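Local coordinates for possible transcriptional regulator, ArsR family protein (PDB 2OQG) that probably acts as a DNA-binding transcription factor of the ArsR type, built on a winged helix-turn-helix, at residues A[27-37]-A[71-79]. Residues are numbered along the deposited sequence; the frame is centred on the assembly and turned at random. Where two conformers were deposited one is given.
Sequences LTELGRADQSA and REIRYRALG. With ACY (acetic acid), chain F.
L30 lies alongside Y75, its CD1 3.7 Å from Y75 CB, the two side chains pointing the same way. This is the winged helix-turn-helix seen where the second wing strand, 72-77, packs against the end of helix 21-32; the two short axes cross at 98°, so the helix lies almost square across the strand. After the helix the chain turns to run beside the strand for a single antiparallel bridge, a hydrogen-bonded pair of Q35 and Y75: Y75 N donates to Q35 O at 2.8 Å, and Q35 N returns a longer bond to Y75 O. L55 of helix 48-60 touches both L30 and Y75, tying the contact to the helical core. At the helix end A77 N reaches L30 O at 3.1 Å, straight at hydrogen but from above the carbonyl plane, while A77 CB sits 3.6 Å from G31 N. Polar evidence centres on D34, whose carboxylate is gripped side-on by R76: NE meets OD1 at 2.9 Å and NH2 meets OD2 at 2.8 Å, both on syn sides, with the two planes 29° apart. R76 sends CG anti to its N (chi1 168°) and then bends at chi3, which brings the guanidinium edge round to the acid. A leucine here would probably leave the D34 carboxylate without its charge mate and free to turn. Beyond the bridge S36, the N-cap of helix 37-43, accepts from S39 N through its OG, and one water joins A37 N to I73 O. The other edge of the R76 guanidinium holds a bound acetic acid molecule, probably from the crystallisation liquor, with NH1 2.8 Å from its O and NH2 bonded to its OXT.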
loop_
_atom_site.group_PDB
_atom_site.type_symbol
_atom_site.label_atom_id
_atom_site.label_comp_id
_atom_site.label_asym_id
_atom_site.label_seq_id
_atom_site.Cartn_x
_atom_site.Cartn_y
_atom_site.Cartn_z
ATOM N N LEU A 27 3.093 -11.189 -14.170
ATOM C CA LEU A 27 1.839 -11.251 -13.424
ATOM C C LEU A 27 1.960 -12.259 -12.287
ATOM O O LEU A 27 1.485 -12.002 -11.178
ATOM C CB LEU A 27 0.645 -11.654 -14.333
ATOM C CG LEU A 27 0.194 -10.464 -15.185
ATOM C CD1 LEU A 27 -0.832 -10.930 -16.243
ATOM C CD2 LEU A 27 -0.483 -9.320 -14.376
ATOM N N THR A 28 2.578 -13.407 -12.575
ATOM C CA THR A 28 2.695 -14.457 -11.575
ATOM C C THR A 28 3.534 -13.964 -10.384
ATOM O O THR A 28 3.163 -14.172 -9.195
ATOM C CB THR A 28 3.306 -15.690 -12.210
ATOM O OG1 THR A 28 2.398 -16.146 -13.217
ATOM C CG2 THR A 28 3.472 -16.790 -11.174
ATOM N N GLU A 29 4.636 -13.298 -10.700
ATOM C CA GLU A 29 5.427 -12.667 -9.642
ATOM C C GLU A 29 4.600 -11.684 -8.810
ATOM O O GLU A 29 4.587 -11.752 -7.564
ATOM C CB GLU A 29 6.646 -11.952 -10.237
ATOM C CG GLU A 29 7.841 -12.873 -10.531
ATOM C CD GLU A 29 8.362 -13.625 -9.257
ATOM O OE1 GLU A 29 8.378 -13.028 -8.155
ATOM O OE2 GLU A 29 8.722 -14.826 -9.348
ATOM N N LEU A 30 3.892 -10.796 -9.504
ATOM C CA LEU A 30 3.141 -9.719 -8.837
ATOM C C LEU A 30 1.871 -10.171 -8.150
ATOM O O LEU A 30 1.320 -9.429 -7.332
ATOM C CB LEU A 30 2.806 -8.612 -9.831
ATOM C CG LEU A 30 3.994 -7.908 -10.491
ATOM C CD1 LEU A 30 3.487 -6.792 -11.427
ATOM C CD2 LEU A 30 4.961 -7.324 -9.462
ATOM N N GLY A 31 1.412 -11.363 -8.498
ATOM C CA GLY A 31 0.255 -11.947 -7.831
ATOM C C GLY A 31 0.672 -12.641 -6.543
ATOM O O GLY A 31 -0.178 -12.899 -5.696
ATOM N N ARG A 32 1.961 -12.969 -6.434
ATOM C CA ARG A 32 2.537 -13.636 -5.255
ATOM C C ARG A 32 2.902 -12.639 -4.153
ATOM O O ARG A 32 2.591 -12.861 -2.984
ATOM C CB ARG A 32 3.782 -14.445 -5.667
ATOM C CG ARG A 32 4.566 -15.060 -4.500
ATOM C CD ARG A 32 5.836 -15.832 -4.951
ATOM N NE ARG A 32 6.897 -14.992 -5.511
ATOM C CZ ARG A 32 7.801 -14.319 -4.799
ATOM N NH1 ARG A 32 8.738 -13.607 -5.413
ATOM N NH2 ARG A 32 7.789 -14.351 -3.472
ATOM N N ALA A 33 3.546 -11.540 -4.544
ATOM C CA ALA A 33 4.010 -10.536 -3.611
ATOM C C ALA A 33 4.128 -9.233 -4.367
ATOM O O ALA A 33 4.582 -9.271 -5.501
ATOM C CB ALA A 33 5.354 -10.916 -3.114
ATOM N N ASP A 34 3.760 -8.106 -3.752
ATOM C CA ASP A 34 4.022 -6.760 -4.360
ATOM C C ASP A 34 5.511 -6.591 -4.573
ATOM O O ASP A 34 6.282 -6.835 -3.621
ATOM C CB ASP A 34 3.619 -5.605 -3.426
ATOM C CG ASP A 34 2.142 -5.548 -3.082
ATOM O OD1 ASP A 34 1.326 -6.267 -3.679
ATOM O OD2 ASP A 34 1.819 -4.747 -2.155
ATOM N N GLN A 35 5.927 -6.161 -5.780
ATOM C CA GLN A 35 7.383 -6.038 -6.080
ATOM C C GLN A 35 7.660 -4.790 -6.864
ATOM O O GLN A 35 6.807 -4.325 -7.598
ATOM C CB GLN A 35 7.904 -7.263 -6.845
ATOM C CG GLN A 35 7.804 -8.499 -5.952
ATOM C CD GLN A 35 8.191 -9.737 -6.634
ATOM O OE1 GLN A 35 7.413 -10.685 -6.704
ATOM N NE2 GLN A 35 9.403 -9.750 -7.180
ATOM N N SER A 36 8.883 -4.278 -6.729
ATOM C CA SER A 36 9.273 -3.156 -7.519
ATOM C C SER A 36 9.694 -3.573 -8.906
ATOM O O SER A 36 9.956 -4.736 -9.198
ATOM C CB SER A 36 10.438 -2.443 -6.840
ATOM O OG SER A 36 11.587 -3.303 -6.761
ATOM N N ALA A 37 9.802 -2.600 -9.788
ATOM C CA ALA A 37 10.320 -2.882 -11.102
ATOM C C ALA A 37 11.751 -3.437 -11.003
ATOM O O ALA A 37 12.123 -4.323 -11.752
ATOM C CB ALA A 37 10.309 -1.634 -11.906
ATOM N N ARG A 71 7.769 6.778 -0.341
ATOM C CA ARG A 71 8.558 6.986 -1.552
ATOM C C ARG A 71 8.701 5.699 -2.385
ATOM O O ARG A 71 9.155 5.744 -3.528
ATOM C CB ARG A 71 9.949 7.545 -1.185
ATOM C CG ARG A 71 9.928 8.614 -0.084
ATOM C CD ARG A 71 9.102 9.862 -0.472
ATOM N NE ARG A 71 8.355 10.485 0.639
ATOM C CZ ARG A 71 8.350 10.078 1.912
ATOM N NH1 ARG A 71 9.067 9.035 2.306
ATOM N NH2 ARG A 71 7.622 10.726 2.807
ATOM N N GLU A 72 8.318 4.564 -1.802
ATOM C CA GLU A 72 8.585 3.232 -2.413
ATOM C C GLU A 72 7.465 2.834 -3.386
ATOM O O GLU A 72 6.318 2.838 -2.999
ATOM C CB GLU A 72 8.739 2.156 -1.325
ATOM C CG GLU A 72 10.108 2.245 -0.547
ATOM C CD GLU A 72 10.197 1.317 0.685
ATOM O OE1 GLU A 72 9.321 0.439 0.876
ATOM O OE2 GLU A 72 11.133 1.504 1.500
ATOM N N ILE A 73 7.819 2.455 -4.611
ATOM C CA ILE A 73 6.818 2.064 -5.631
ATOM C C ILE A 73 6.929 0.579 -5.936
ATOM O O ILE A 73 7.988 0.083 -6.358
ATOM C CB ILE A 73 6.951 2.817 -6.978
ATOM C CG1 ILE A 73 6.681 4.309 -6.807
ATOM C CG2 ILE A 73 5.889 2.314 -8.000
ATOM C CD1 ILE A 73 7.222 5.164 -7.895
ATOM N N ARG A 74 5.829 -0.128 -5.692
ATOM C CA ARG A 74 5.758 -1.535 -6.004
ATOM C C ARG A 74 4.534 -1.767 -6.860
ATOM O O ARG A 74 3.732 -0.853 -7.037
ATOM C CB ARG A 74 5.674 -2.367 -4.746
ATOM C CG ARG A 74 6.962 -2.249 -3.867
ATOM C CD ARG A 74 6.984 -3.305 -2.791
ATOM N NE ARG A 74 8.207 -3.204 -1.993
ATOM C CZ ARG A 74 8.408 -2.296 -1.027
ATOM N NH1 ARG A 74 7.463 -1.397 -0.698
ATOM N NH2 ARG A 74 9.567 -2.282 -0.376
ATOM N N TYR A 75 4.395 -2.985 -7.378
ATOM C CA TYR A 75 3.264 -3.317 -8.269
ATOM C C TYR A 75 2.552 -4.565 -7.792
ATOM O O TYR A 75 3.181 -5.451 -7.167
ATOM C CB TYR A 75 3.753 -3.494 -9.703
ATOM C CG TYR A 75 4.344 -2.232 -10.231
ATOM C CD1 TYR A 75 3.545 -1.311 -10.868
ATOM C CD2 TYR A 75 5.722 -1.902 -10.015
ATOM C CE1 TYR A 75 4.073 -0.096 -11.363
ATOM C CE2 TYR A 75 6.252 -0.661 -10.488
ATOM C CZ TYR A 75 5.413 0.219 -11.154
ATOM O OH TYR A 75 5.940 1.406 -11.604
ATOM N N ARG A 76 1.262 -4.683 -8.128
ATOM C CA ARG A 76 0.464 -5.791 -7.593
ATOM C C ARG A 76 -0.467 -6.251 -8.731
ATOM O O ARG A 76 -1.034 -5.425 -9.415
ATOM C CB ARG A 76 -0.376 -5.326 -6.380
ATOM C CG ARG A 76 -1.425 -6.279 -5.912
ATOM C CD ARG A 76 -2.203 -5.563 -4.802
ATOM N NE ARG A 76 -1.325 -5.125 -3.714
ATOM C CZ ARG A 76 -1.674 -4.235 -2.777
ATOM N NH1 ARG A 76 -2.892 -3.687 -2.803
ATOM N NH2 ARG A 76 -0.815 -3.935 -1.798
ATOM N N ALA A 77 -0.573 -7.556 -8.951
ATOM C CA ALA A 77 -1.517 -8.109 -9.940
ATOM C C ALA A 77 -2.895 -8.084 -9.311
ATOM O O ALA A 77 -3.058 -8.408 -8.113
ATOM C CB ALA A 77 -1.140 -9.522 -10.330
ATOM N N LEU A 78 -3.892 -7.875 -10.170
ATOM C CA LEU A 78 -5.291 -7.771 -9.776
ATOM C C LEU A 78 -6.134 -8.787 -10.505
ATOM O O LEU A 78 -5.982 -8.988 -11.736
ATOM C CB LEU A 78 -5.833 -6.392 -10.155
ATOM C CG LEU A 78 -5.193 -5.273 -9.348
ATOM C CD1 LEU A 78 -5.693 -3.909 -9.890
ATOM C CD2 LEU A 78 -5.433 -5.359 -7.878
ATOM N N GLY A 79 -7.018 -9.473 -9.755
ATOM C CA GLY A 79 -7.852 -10.485 -10.398
ATOM C C GLY A 79 -9.038 -9.984 -11.176
ATOM O O GLY A 79 -9.559 -10.731 -12.029
HETATM C C ACY F . -2.345 -1.695 0.333
HETATM O O ACY F . -3.187 -2.018 -0.525
HETATM O OXT ACY F . -1.135 -2.018 0.344
HETATM C CH3 ACY F . -2.821 -0.831 1.462
HETATM O O HOH W 1 9.345 0.165 -8.859
#